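Local atomic coordinates of mandelate racemase/muconate lactonizing protein (Thermobispora bispora, PDB entry 3VC5), a protein that probably catalyses the magnesium-dependent dehydration of D-glucarate to 5-dehydro-4-deoxy-D-glucarate, as a member of the enolase superfamily. Residues Y93-I98 and D140-A145; D152-K157 and G316-S321. All coordinates share one frame; numbering follows the deposited sequence.

Following the chain from its N terminus, contact 1 comes first: it brings the turn that leads into helix 95-106 back against the last turns of helix 123-146, closing a loop of 41 residues within the capping domain. Contact 2 opens only after contact 1 has closed, so the two stand in series, neither enclosing nor crossing the other. Its much longer loop, 158 residues, runs through barrel strands from 161-169 to 307-310 and returns on helix 318-330, tying the capping domain to the barrel. The centres lie about 12 Å apart, and L153 joins them physically by packing CD1 against Q142 CB and G143 N. Both contacts also touch the second subunit.

Contact 1: residues Y93-I98 and D140-A145; sequences YALHRI and DIQGKA
Y93 and Q142 make most of this contact by laying an amide against an aromatic face. The ring and amide planes are 24° apart, a stacked arrangement with Y93 CD1 3.6 Å from Q142 CD. Nearer its backbone, the same side chain places Q142 CG over the ring as a CH-pi donor, 4.0 Å from the centroid of Y93. With CG anti to its own carbonyl carbon (chi1 -66°) and the next bond extended, Q142 stretches away from its helix across the ring face, and NE2, which reaches Y93 CA, donates to V92 O. In the α+β capping domain of the enolase superfamily, this joins the turn that leads into helix 95-106 to helix 123-146, whose I141 packs on V58 and T60 of strand 50-60 in the three-stranded antiparallel sheet. A shortened side chain such as an alanine here would probably strip one ring face of its cover and cost V92 O its side-chain donor. Two waters complete the join. One, in the ring plane, lies 2.6 Å from Y93 OH and donates to Q142 O; the other donates to Y93 O and accepts from Q142 NE2 at 3.3 Å. Nearby, A145 CB comes within 4.0 Å of Y93 OH.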
ATOM      1  N   TYR A  93     -14.371   5.806  -9.662  1.00 24.82           N
ATOM      2  CA  TYR A  93     -13.423   6.098  -8.576  1.00 25.00           C
ATOM      3  C   TYR A  93     -13.725   5.216  -7.380  1.00 25.68           C
ATOM      4  O   TYR A  93     -12.902   5.124  -6.455  1.00 27.05           O
ATOM      5  CB  TYR A  93     -13.494   7.576  -8.134  1.00 25.14           C
ATOM      6  CG  TYR A  93     -13.002   8.520  -9.196  1.00 25.92           C
ATOM      7  CD1 TYR A  93     -11.672   8.913  -9.242  1.00 30.19           C
ATOM      8  CD2 TYR A  93     -13.872   9.004 -10.178  1.00 27.23           C
ATOM      9  CE1 TYR A  93     -11.201   9.790 -10.249  1.00 29.72           C
ATOM     10  CE2 TYR A  93     -13.418   9.859 -11.177  1.00 29.40           C
ATOM     11  CZ  TYR A  93     -12.086  10.243 -11.211  1.00 29.31           C
ATOM     12  OH  TYR A  93     -11.653  11.101 -12.208  1.00 34.88           O
ATOM     13  N   ALA A  94     -14.897   4.588  -7.380  1.00 23.21           N
ATOM     14  CA  ALA A  94     -15.336   3.834  -6.178  1.00 22.78           C
ATOM     15  C   ALA A  94     -14.803   2.407  -6.181  1.00 25.68           C
ATOM     16  O   ALA A  94     -15.579   1.441  -6.202  1.00 24.51           O
ATOM     17  CB  ALA A  94     -16.849   3.831  -6.072  1.00 27.46           C
ATOM     18  N   LEU A  95     -13.470   2.287  -6.134  1.00 22.50           N
ATOM     19  CA  LEU A  95     -12.822   0.993  -6.275  1.00 23.04           C
ATOM     20  C   LEU A  95     -13.127   0.080  -5.100  1.00 22.50           C
ATOM     21  O   LEU A  95     -13.280  -1.119  -5.303  1.00 23.80           O
ATOM     22  CB  LEU A  95     -11.317   1.132  -6.436  1.00 25.83           C
ATOM     23  CG  LEU A  95     -10.864   1.789  -7.735  1.00 29.04           C
ATOM     24  CD1 LEU A  95      -9.314   1.884  -7.779  1.00 33.89           C
ATOM     25  CD2 LEU A  95     -11.419   1.059  -8.934  1.00 33.28           C
ATOM     26  N   HIS A  96     -13.212   0.627  -3.886  1.00 23.74           N
ATOM     27  CA  HIS A  96     -13.571  -0.209  -2.735  1.00 24.85           C
ATOM     28  C   HIS A  96     -14.974  -0.785  -2.901  1.00 25.75           C
ATOM     29  O   HIS A  96     -15.213  -1.960  -2.617  1.00 25.64           O
ATOM     30  CB  HIS A  96     -13.463   0.556  -1.403  1.00 24.59           C
ATOM     31  CG  HIS A  96     -12.080   1.028  -1.067  1.00 22.31           C
ATOM     32  ND1 HIS A  96     -10.978   0.196  -1.067  1.00 29.64           N
ATOM     33  CD2 HIS A  96     -11.622   2.257  -0.720  1.00 26.43           C
ATOM     34  CE1 HIS A  96      -9.901   0.893  -0.737  1.00 34.77           C
ATOM     35  NE2 HIS A  96     -10.263   2.147  -0.524  1.00 30.54           N
ATOM     36  N   ARG A  97     -15.910   0.043  -3.362  1.00 23.98           N
ATOM     37  CA  ARG A  97     -17.273  -0.413  -3.573  1.00 23.88           C
ATOM     38  C   ARG A  97     -17.352  -1.457  -4.699  1.00 23.70           C
ATOM     39  O   ARG A  97     -18.076  -2.447  -4.595  1.00 25.69           O
ATOM     40  CB  ARG A  97     -18.162   0.785  -3.888  1.00 27.76           C
ATOM     41  CG  ARG A  97     -19.622   0.532  -3.699  1.00 37.53           C
ATOM     42  CD  ARG A  97     -20.438   1.856  -3.653  1.00 49.49           C
ATOM     43  NE  ARG A  97     -21.860   1.569  -3.527  1.00 62.12           N
ATOM     44  CZ  ARG A  97     -22.833   2.420  -3.833  1.00 62.18           C
ATOM     45  NH1 ARG A  97     -22.539   3.622  -4.298  1.00 68.95           N
ATOM     46  NH2 ARG A  97     -24.103   2.065  -3.680  1.00 69.15           N
ATOM     47  N   ILE A  98     -16.637  -1.214  -5.795  1.00 24.01           N
ATOM     48  CA  ILE A  98     -16.592  -2.190  -6.879  1.00 23.38           C
ATOM     49  C   ILE A  98     -15.988  -3.518  -6.393  1.00 21.51           C
ATOM     50  O   ILE A  98     -16.481  -4.607  -6.714  1.00 22.27           O
ATOM     51  CB  ILE A  98     -15.799  -1.615  -8.098  1.00 22.46           C
ATOM     52  CG1 ILE A  98     -16.589  -0.466  -8.722  1.00 25.11           C
ATOM     53  CG2 ILE A  98     -15.461  -2.712  -9.127  1.00 24.44           C
ATOM     54  CD1 ILE A  98     -15.768   0.386  -9.694  1.00 25.50           C
ATOM     55  N   ASP A 140      -7.872   3.207 -16.255  1.00 22.15           N
ATOM     56  CA  ASP A 140      -7.742   3.732 -17.645  1.00 24.07           C
ATOM     57  C   ASP A 140      -8.673   4.950 -17.785  1.00 23.94           C
ATOM     58  O   ASP A 140      -8.258   6.025 -18.237  1.00 26.41           O
ATOM     59  CB  ASP A 140      -8.086   2.586 -18.635  1.00 22.53           C
ATOM     60  CG  ASP A 140      -7.750   2.881 -20.085  1.00 22.47           C
ATOM     61  OD1 ASP A 140      -6.983   3.830 -20.394  1.00 26.43           O
ATOM     62  OD2 ASP A 140      -8.273   2.097 -20.928  1.00 26.24           O
ATOM     63  N   ILE A 141      -9.917   4.797 -17.347  1.00 22.67           N
ATOM     64  CA  ILE A 141     -10.912   5.880 -17.407  1.00 23.19           C
ATOM     65  C   ILE A 141     -10.526   7.081 -16.526  1.00 27.61           C
ATOM     66  O   ILE A 141     -10.631   8.239 -16.959  1.00 27.17           O
ATOM     67  CB  ILE A 141     -12.301   5.367 -17.035  1.00 23.44           C
ATOM     68  CG1 ILE A 141     -12.846   4.420 -18.133  1.00 26.82           C
ATOM     69  CG2 ILE A 141     -13.281   6.544 -16.862  1.00 24.69           C
ATOM     70  CD1 ILE A 141     -13.987   3.486 -17.648  1.00 27.32           C
ATOM     71  N   GLN A 142     -10.096   6.827 -15.289  1.00 23.69           N
ATOM     72  CA  GLN A 142      -9.634   7.929 -14.439  1.00 25.00           C
ATOM     73  C   GLN A 142      -8.491   8.708 -15.091  1.00 24.24           C
ATOM     74  O   GLN A 142      -8.456   9.940 -15.035  1.00 27.82           O
ATOM     75  CB  GLN A 142      -9.182   7.422 -13.073  1.00 25.50           C
ATOM     76  CG  GLN A 142     -10.267   6.838 -12.211  1.00 23.75           C
ATOM     77  CD  GLN A 142      -9.718   6.422 -10.859  1.00 24.31           C
ATOM     78  OE1 GLN A 142      -8.703   6.986 -10.370  1.00 27.64           O
ATOM     79  NE2 GLN A 142     -10.348   5.422 -10.253  1.00 25.74           N
ATOM     80  N   GLY A 143      -7.522   7.997 -15.671  1.00 23.86           N
ATOM     81  CA  GLY A 143      -6.441   8.652 -16.397  1.00 26.86           C
ATOM     82  C   GLY A 143      -6.964   9.484 -17.567  1.00 28.02           C
ATOM     83  O   GLY A 143      -6.526  10.627 -17.781  1.00 28.27           O
ATOM     84  N   LYS A 144      -7.884   8.924 -18.349  1.00 27.10           N
ATOM     85  CA  LYS A 144      -8.461   9.695 -19.466  1.00 29.45           C
ATOM     86  C   LYS A 144      -9.180  10.952 -18.967  1.00 30.58           C
ATOM     87  O   LYS A 144      -9.089  12.034 -19.582  1.00 33.39           O
ATOM     88  CB  LYS A 144      -9.413   8.845 -20.296  1.00 29.10           C
ATOM     89  CG  LYS A 144      -8.702   7.723 -21.043  1.00 27.69           C
ATOM     90  CD  LYS A 144      -9.678   6.944 -21.916  1.00 27.46           C
ATOM     91  CE  LYS A 144      -9.014   5.734 -22.589  1.00 27.71           C
ATOM     92  NZ  LYS A 144      -9.962   5.038 -23.464  1.00 27.50           N
ATOM     93  N   ALA A 145      -9.899  10.820 -17.857  1.00 29.89           N
ATOM     94  CA  ALA A 145     -10.634  11.975 -17.336  1.00 30.19           C
ATOM     95  C   ALA A 145      -9.654  13.070 -16.908  1.00 34.04           C
ATOM     96  O   ALA A 145      -9.943  14.255 -17.058  1.00 39.45           O
ATOM     97  CB  ALA A 145     -11.560  11.578 -16.163  1.00 31.64           C
TER
HETATM   98  O   HOH W   1      -9.128  11.479 -12.840  1.00 34.99           O
HETATM   99  O   HOH W   2     -10.207   5.560  -6.986  1.00 37.20           O

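Contact 2: residues D152-K157 and G316-S321; sequences DLLGGK and GGLVRS
G317 O, just ahead of the L318 and V319 side chains that meet L154, is gripped twice by one residue of the following helical turn. S321 OG donates to G317 O at 2.8 Å, and S321 N donates to that same G317 O at 3.1 Å. The two donors arrive from opposite faces of the carbonyl plane; the hydroxyl is tilted 32° out of it, with a C=O...donor angle of 148°. The first turn of helix 318-330 is thereby fixed by a side-chain bond as well as a backbone one. From this turn L318 points toward L154, while V319 offers it a methyl from the flank, and L154 divides its two methyls between them. L154 CD2 and V319 CG2 touch at 3.9 Å where the two side chains cross at a slant, and L154 CD1 lies 4.2 Å from L318 CB. V319 holds CG1 anti to its backbone N (chi1 177°), which places the other methyl, CG2, for L154. Helix 318-330 connects the parallel strands 307-310 and 334-337 in a beta-alpha-beta unit of the enolase-type barrel, whereas L154 follows the short helix 150-153 at the end of the capping domain's helical region. E135 of helix 123-146 adds a polar link between the domains: its OE1 accepts from L318 N and OE2 from V319 N, a carboxylate that would probably interact favourably with the helix N terminus. L318 also packs on L139, H312 and L353. Beyond L154 the chain turns through G155 and G156, both with positive phi, a backbone path that calls for glycine. This turn borders the second subunit: G155 makes backbone hydrogen bonds to it, and L154 O accepts a weak one from H96 NE2 of that subunit.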
ATOM      1  N   ASP A 152       0.579   8.141 -13.391  1.00 24.56           N
ATOM      2  CA  ASP A 152       0.361   9.344 -12.557  1.00 25.80           C
ATOM      3  C   ASP A 152      -0.654   9.115 -11.417  1.00 28.31           C
ATOM      4  O   ASP A 152      -0.622   9.835 -10.399  1.00 36.28           O
ATOM      5  CB  ASP A 152      -0.071  10.545 -13.407  1.00 26.12           C
ATOM      6  CG  ASP A 152       1.095  11.255 -14.052  1.00 29.21           C
ATOM      7  OD1 ASP A 152       2.278  10.921 -13.745  1.00 29.42           O
ATOM      8  OD2 ASP A 152       0.824  12.150 -14.883  1.00 29.75           O
ATOM      9  N   LEU A 153      -1.560   8.143 -11.589  1.00 26.66           N
ATOM     10  CA  LEU A 153      -2.503   7.746 -10.534  1.00 28.89           C
ATOM     11  C   LEU A 153      -1.817   6.914  -9.459  1.00 30.85           C
ATOM     12  O   LEU A 153      -2.401   6.638  -8.422  1.00 33.81           O
ATOM     13  CB  LEU A 153      -3.692   6.965 -11.108  1.00 25.91           C
ATOM     14  CG  LEU A 153      -4.348   7.619 -12.352  1.00 27.02           C
ATOM     15  CD1 LEU A 153      -5.411   6.674 -12.959  1.00 26.58           C
ATOM     16  CD2 LEU A 153      -4.944   8.993 -12.009  1.00 30.01           C
ATOM     17  N   LEU A 154      -0.590   6.493  -9.734  1.00 26.67           N
ATOM     18  CA  LEU A 154       0.155   5.625  -8.835  1.00 26.02           C
ATOM     19  C   LEU A 154       1.395   6.336  -8.315  1.00 27.66           C
ATOM     20  O   LEU A 154       2.321   5.682  -7.811  1.00 27.91           O
ATOM     21  CB  LEU A 154       0.565   4.343  -9.592  1.00 26.21           C
ATOM     22  CG  LEU A 154      -0.585   3.494 -10.168  1.00 28.38           C
ATOM     23  CD1 LEU A 154      -0.035   2.351 -11.002  1.00 26.69           C
ATOM     24  CD2 LEU A 154      -1.479   2.953  -9.050  1.00 31.00           C
ATOM     25  N   GLY A 155       1.430   7.669  -8.443  1.00 27.57           N
ATOM     26  CA  GLY A 155       2.534   8.446  -7.885  1.00 26.61           C
ATOM     27  C   GLY A 155       3.521   9.009  -8.904  1.00 26.66           C
ATOM     28  O   GLY A 155       4.495   9.696  -8.521  1.00 25.89           O
ATOM     29  N   GLY A 156       3.277   8.725 -10.191  1.00 25.36           N
ATOM     30  CA  GLY A 156       4.152   9.207 -11.276  1.00 28.16           C
ATOM     31  C   GLY A 156       5.275   8.217 -11.575  1.00 26.96           C
ATOM     32  O   GLY A 156       5.714   7.481 -10.687  1.00 29.75           O
ATOM     33  N   LYS A 157       5.705   8.149 -12.833  1.00 26.89           N
ATOM     34  CA  LYS A 157       6.752   7.211 -13.198  1.00 25.85           C
ATOM     35  C   LYS A 157       8.057   7.583 -12.526  1.00 28.90           C
ATOM     36  O   LYS A 157       8.430   8.773 -12.454  1.00 29.53           O
ATOM     37  CB  LYS A 157       6.954   7.156 -14.702  1.00 28.97           C
ATOM     38  CG  LYS A 157       7.470   8.424 -15.323  1.00 32.80           C
ATOM     39  CD  LYS A 157       7.398   8.351 -16.863  1.00 37.43           C
ATOM     40  CE  LYS A 157       7.887   9.677 -17.487  1.00 43.14           C
ATOM     41  NZ  LYS A 157       7.972   9.641 -18.961  1.00 45.93           N
ATOM     42  N   GLY A 316      -4.939  -8.573  -7.524  1.00 21.40           N
ATOM     43  CA  GLY A 316      -6.103  -7.697  -7.379  1.00 21.80           C
ATOM     44  C   GLY A 316      -5.965  -6.306  -7.955  1.00 23.23           C
ATOM     45  O   GLY A 316      -6.591  -5.354  -7.443  1.00 22.28           O
ATOM     46  N   GLY A 317      -5.242  -6.175  -9.064  1.00 20.99           N
ATOM     47  CA  GLY A 317      -5.178  -4.882  -9.729  1.00 21.12           C
ATOM     48  C   GLY A 317      -3.927  -4.083  -9.426  1.00 22.14           C
ATOM     49  O   GLY A 317      -3.062  -4.504  -8.619  1.00 21.42           O
ATOM     50  N   LEU A 318      -3.816  -2.910 -10.056  1.00 21.07           N
ATOM     51  CA  LEU A 318      -2.598  -2.137  -9.917  1.00 20.97           C
ATOM     52  C   LEU A 318      -2.383  -1.537  -8.515  1.00 20.17           C
ATOM     53  O   LEU A 318      -1.270  -1.570  -7.970  1.00 21.94           O
ATOM     54  CB  LEU A 318      -2.515  -1.043 -10.985  1.00 21.49           C
ATOM     55  CG  LEU A 318      -2.849  -1.520 -12.408  1.00 21.61           C
ATOM     56  CD1 LEU A 318      -2.500  -0.399 -13.370  1.00 25.71           C
ATOM     57  CD2 LEU A 318      -2.073  -2.802 -12.790  1.00 20.89           C
ATOM     58  N   VAL A 319      -3.419  -0.922  -7.960  1.00 21.30           N
ATOM     59  CA  VAL A 319      -3.267  -0.321  -6.641  1.00 23.68           C
ATOM     60  C   VAL A 319      -2.941  -1.359  -5.567  1.00 22.97           C
ATOM     61  O   VAL A 319      -1.975  -1.153  -4.796  1.00 22.57           O
ATOM     62  CB  VAL A 319      -4.516   0.513  -6.256  1.00 24.07           C
ATOM     63  CG1 VAL A 319      -4.362   1.067  -4.855  1.00 26.03           C
ATOM     64  CG2 VAL A 319      -4.680   1.630  -7.258  1.00 23.94           C
ATOM     65  N   ARG A 320      -3.678  -2.474  -5.530  1.00 21.33           N
ATOM     66  CA  ARG A 320      -3.374  -3.515  -4.530  1.00 20.74           C
ATOM     67  C   ARG A 320      -1.945  -4.044  -4.724  1.00 21.83           C
ATOM     68  O   ARG A 320      -1.217  -4.276  -3.749  1.00 21.68           O
ATOM     69  CB  ARG A 320      -4.388  -4.658  -4.568  1.00 22.15           C
ATOM     70  CG  ARG A 320      -5.737  -4.333  -3.913  1.00 26.52           C
ATOM     71  CD  ARG A 320      -6.750  -5.469  -3.945  1.00 34.76           C
ATOM     72  NE  ARG A 320      -6.308  -6.780  -3.436  1.00 40.84           N
ATOM     73  CZ  ARG A 320      -6.625  -7.275  -2.239  1.00 44.35           C
ATOM     74  NH1 ARG A 320      -7.350  -6.538  -1.405  1.00 42.14           N
ATOM     75  NH2 ARG A 320      -6.206  -8.499  -1.870  1.00 29.17           N
ATOM     76  N   SER A 321      -1.538  -4.186  -5.980  1.00 20.22           N
ATOM     77  CA  SER A 321      -0.169  -4.654  -6.271  1.00 19.48           C
ATOM     78  C   SER A 321       0.843  -3.652  -5.723  1.00 22.88           C
ATOM     79  O   SER A 321       1.879  -4.054  -5.162  1.00 22.02           O
ATOM     80  CB  SER A 321       0.042  -4.887  -7.762  1.00 21.11           C
ATOM     81  OG  SER A 321      -0.763  -5.961  -8.222  1.00 23.15           O
TER